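PDB 5O8P: L-lysine 6-monooxygenase involved in desferrioxamine biosynthesis from Erwinia amylovora CFBP1430, which probably hydroxylates cadaverine at a terminal amine, using FAD and NADPH, in the biosynthesis of the siderophore desferrioxamine. Local coordinates for residues G314-K319 and R331-L336. Residues are numbered along the deposited sequence; the frame is centred on the assembly and turned at random.
Sequences GEFELK and RRTEGL
Phe-316 and Thr-333 exchange two backbone hydrogen bonds: Phe-316 N lies 2.7 Å from Thr-333 O. The return bond, from Thr-333 N to Phe-316 O, is longer at 3.3 Å. Leu-318 and Arg-331 form a second such pair, with Leu-318 N to Arg-331 O at 2.8 Å and Arg-331 N bonded in return to Leu-318 O. Between them Glu-317 faces Arg-332 as a non-hydrogen-bonded pair, and the strand segments run antiparallel at 153°. On the face carrying Arg-332, a salt bridge joins NH1 of Arg-332 to OE1 of Glu-315; the bent N-H...O angle of 119° makes its hydrogen bond weak. OE1 lies at the guanidinium edge, the carboxylate plane turned 28° from the guanidinium, and Glu-313 is a second salt-bridge partner of NH1.

This ladder belongs to a beta hairpin, strands 315-322 and 327-333, whose first strand also pairs with strand 303-311. Past Thr-333 the chain turns at Glu-334 and enters strand 335-338 of the parallel sheet in the Rossmann-like, probably NADP(H)-binding part of the enzyme. Thr-333 OG1, anti to its backbone N, donates to Gly-335 O at 2.7 Å, bridging this change of sheet.

On the face that carries Phe-316 and Leu-318, apolar packing takes over. Leu-336 CD2 sits over the centre of the Phe-316 ring in a CH-pi contact, 4.1 Å from the centroid, while Leu-336 CB touches ring atom CE2. Thr-333 CG2 packs against Leu-318 CD2 at 4.0 Å, and the Leu-318 side chain also meets Leu-305, which binds NADP(+) in a structure of this protein, though none is bound to this chain here.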
ATOM      1  N   GLY B 314     -25.211 -23.739  31.918  1.00 59.74           N
ATOM      2  CA  GLY B 314     -24.916 -22.314  31.696  1.00 58.83           C
ATOM      3  C   GLY B 314     -24.250 -22.039  30.349  1.00 59.75           C
ATOM      4  O   GLY B 314     -23.357 -21.192  30.254  1.00 59.61           O
ATOM      5  N   GLU B 315     -24.717 -22.734  29.307  1.00 56.11           N
ATOM      6  CA  GLU B 315     -24.121 -22.724  27.966  1.00 53.22           C
ATOM      7  C   GLU B 315     -25.189 -22.910  26.899  1.00 48.78           C
ATOM      8  O   GLU B 315     -26.180 -23.605  27.135  1.00 47.60           O
ATOM      9  CB  GLU B 315     -23.157 -23.901  27.806  1.00 56.14           C
ATOM     10  CG  GLU B 315     -21.838 -23.811  28.544  1.00 58.92           C
ATOM     11  CD  GLU B 315     -20.846 -24.818  27.990  1.00 60.95           C
ATOM     12  OE1 GLU B 315     -21.092 -26.041  28.119  1.00 58.51           O
ATOM     13  OE2 GLU B 315     -19.838 -24.388  27.386  1.00 69.20           O
ATOM     14  N   PHE B 316     -24.968 -22.325  25.725  1.00 46.02           N
ATOM     15  CA  PHE B 316     -25.739 -22.690  24.531  1.00 44.03           C
ATOM     16  C   PHE B 316     -25.205 -23.992  23.936  1.00 45.15           C
ATOM     17  O   PHE B 316     -24.013 -24.304  24.060  1.00 47.55           O
ATOM     18  CB  PHE B 316     -25.633 -21.627  23.445  1.00 41.16           C
ATOM     19  CG  PHE B 316     -26.463 -20.413  23.685  1.00 39.58           C
ATOM     20  CD1 PHE B 316     -27.835 -20.454  23.488  1.00 39.16           C
ATOM     21  CD2 PHE B 316     -25.866 -19.201  24.044  1.00 39.80           C
ATOM     22  CE1 PHE B 316     -28.601 -19.312  23.687  1.00 39.45           C
ATOM     23  CE2 PHE B 316     -26.629 -18.059  24.239  1.00 38.78           C
ATOM     24  CZ  PHE B 316     -27.998 -18.116  24.065  1.00 38.78           C
ATOM     25  N   GLU B 317     -26.089 -24.738  23.280  1.00 46.05           N
ATOM     26  CA  GLU B 317     -25.685 -25.802  22.370  1.00 45.87           C
ATOM     27  C   GLU B 317     -26.231 -25.465  20.987  1.00 44.74           C
ATOM     28  O   GLU B 317     -27.428 -25.603  20.732  1.00 45.87           O
ATOM     29  CB  GLU B 317     -26.191 -27.170  22.831  1.00 47.74           C
ATOM     30  CG  GLU B 317     -25.524 -28.337  22.099  1.00 50.16           C
ATOM     31  CD  GLU B 317     -26.457 -29.491  21.756  1.00 54.55           C
ATOM     32  OE1 GLU B 317     -27.626 -29.246  21.384  1.00 57.47           O
ATOM     33  OE2 GLU B 317     -26.014 -30.663  21.842  1.00 53.89           O
ATOM     34  N   LEU B 318     -25.338 -25.009  20.113  1.00 42.06           N
ATOM     35  CA  LEU B 318     -25.670 -24.721  18.723  1.00 40.32           C
ATOM     36  C   LEU B 318     -25.635 -26.010  17.920  1.00 38.14           C
ATOM     37  O   LEU B 318     -24.594 -26.644  17.847  1.00 34.21           O
ATOM     38  CB  LEU B 318     -24.650 -23.752  18.127  1.00 41.26           C
ATOM     39  CG  LEU B 318     -24.687 -22.258  18.484  1.00 44.07           C
ATOM     40  CD1 LEU B 318     -25.427 -21.930  19.770  1.00 46.66           C
ATOM     41  CD2 LEU B 318     -23.276 -21.693  18.537  1.00 46.60           C
ATOM     42  N   LYS B 319     -26.769 -26.404  17.346  1.00 39.93           N
ATOM     43  CA  LYS B 319     -26.795 -27.469  16.347  1.00 42.52           C
ATOM     44  C   LYS B 319     -26.579 -26.829  14.986  1.00 46.01           C
ATOM     45  O   LYS B 319     -27.282 -25.885  14.615  1.00 45.41           O
ATOM     46  CB  LYS B 319     -28.115 -28.237  16.367  1.00 43.99           C
ATOM     47  CG  LYS B 319     -28.331 -29.030  17.639  1.00 48.44           C
ATOM     48  CD  LYS B 319     -29.179 -30.277  17.423  1.00 50.57           C
ATOM     49  CE  LYS B 319     -29.312 -31.055  18.723  1.00 51.44           C
ATOM     50  NZ  LYS B 319     -29.996 -32.358  18.535  1.00 52.81           N
ATOM     51  N   ARG B 331     -21.955 -27.553  18.722  1.00 40.99           N
ATOM     52  CA  ARG B 331     -20.904 -26.695  19.252  1.00 41.20           C
ATOM     53  C   ARG B 331     -21.455 -26.020  20.501  1.00 41.18           C
ATOM     54  O   ARG B 331     -22.664 -25.799  20.592  1.00 44.73           O
ATOM     55  CB  ARG B 331     -20.581 -25.636  18.207  1.00 44.63           C
ATOM     56  CG  ARG B 331     -19.161 -25.169  18.162  1.00 46.20           C
ATOM     57  CD  ARG B 331     -18.248 -26.242  17.596  1.00 44.74           C
ATOM     58  NE  ARG B 331     -16.927 -26.027  18.163  1.00 44.63           N
ATOM     59  CZ  ARG B 331     -15.959 -26.925  18.217  1.00 44.43           C
ATOM     60  NH1 ARG B 331     -16.131 -28.149  17.724  1.00 46.67           N
ATOM     61  NH2 ARG B 331     -14.824 -26.595  18.815  1.00 46.98           N
ATOM     62  N   ARG B 332     -20.585 -25.661  21.438  1.00 39.16           N
ATOM     63  CA  ARG B 332     -21.035 -25.033  22.683  1.00 42.67           C
ATOM     64  C   ARG B 332     -20.434 -23.671  22.864  1.00 41.04           C
ATOM     65  O   ARG B 332     -19.326 -23.429  22.428  1.00 40.89           O
ATOM     66  CB  ARG B 332     -20.656 -25.891  23.884  1.00 47.80           C
ATOM     67  CG  ARG B 332     -21.588 -27.055  24.146  1.00 51.91           C
ATOM     68  CD  ARG B 332     -20.777 -28.126  24.861  1.00 57.51           C
ATOM     69  NE  ARG B 332     -21.599 -29.188  25.401  1.00 65.71           N
ATOM     70  CZ  ARG B 332     -22.365 -29.085  26.489  1.00 74.05           C
ATOM     71  NH1 ARG B 332     -22.466 -27.936  27.160  1.00 81.58           N
ATOM     72  NH2 ARG B 332     -23.061 -30.140  26.913  1.00 72.28           N
ATOM     73  N   THR B 333     -21.167 -22.786  23.527  1.00 40.57           N
ATOM     74  CA  THR B 333     -20.675 -21.438  23.819  1.00 40.60           C
ATOM     75  C   THR B 333     -21.510 -20.783  24.933  1.00 44.10           C
ATOM     76  O   THR B 333     -22.711 -21.053  25.057  1.00 51.54           O
ATOM     77  CB  THR B 333     -20.651 -20.565  22.539  1.00 37.64           C
ATOM     78  OG1 THR B 333     -19.865 -19.381  22.757  1.00 36.37           O
ATOM     79  CG2 THR B 333     -22.059 -20.186  22.078  1.00 36.69           C
ATOM     80  N   GLU B 334     -20.871 -19.943  25.747  1.00 42.00           N
ATOM     81  CA  GLU B 334     -21.579 -19.206  26.787  1.00 42.94           C
ATOM     82  C   GLU B 334     -22.151 -17.955  26.166  1.00 39.89           C
ATOM     83  O   GLU B 334     -23.370 -17.765  26.154  1.00 40.12           O
ATOM     84  CB  GLU B 334     -20.660 -18.854  27.957  1.00 47.48           C
ATOM     85  CG  GLU B 334     -20.143 -20.076  28.698  1.00 52.17           C
ATOM     86  CD  GLU B 334     -19.459 -19.748  30.022  1.00 56.38           C
ATOM     87  OE1 GLU B 334     -19.199 -18.550  30.297  1.00 55.04           O
ATOM     88  OE2 GLU B 334     -19.160 -20.702  30.783  1.00 57.18           O
ATOM     89  N   GLY B 335     -21.260 -17.121  25.636  1.00 40.07           N
ATOM     90  CA  GLY B 335     -21.630 -15.885  24.936  1.00 38.44           C
ATOM     91  C   GLY B 335     -21.902 -16.178  23.481  1.00 35.31           C
ATOM     92  O   GLY B 335     -21.251 -17.028  22.881  1.00 37.46           O
ATOM     93  N   LEU B 336     -22.866 -15.470  22.914  1.00 33.51           N
ATOM     94  CA  LEU B 336     -23.257 -15.650  21.528  1.00 32.15           C
ATOM     95  C   LEU B 336     -23.557 -14.284  20.933  1.00 31.52           C
ATOM     96  O   LEU B 336     -24.463 -13.607  21.375  1.00 29.78           O
ATOM     97  CB  LEU B 336     -24.479 -16.553  21.456  1.00 33.97           C
ATOM     98  CG  LEU B 336     -25.089 -16.828  20.087  1.00 35.73           C
ATOM     99  CD1 LEU B 336     -24.050 -17.438  19.172  1.00 38.32           C
ATOM    100  CD2 LEU B 336     -26.281 -17.764  20.217  1.00 36.03           C
TER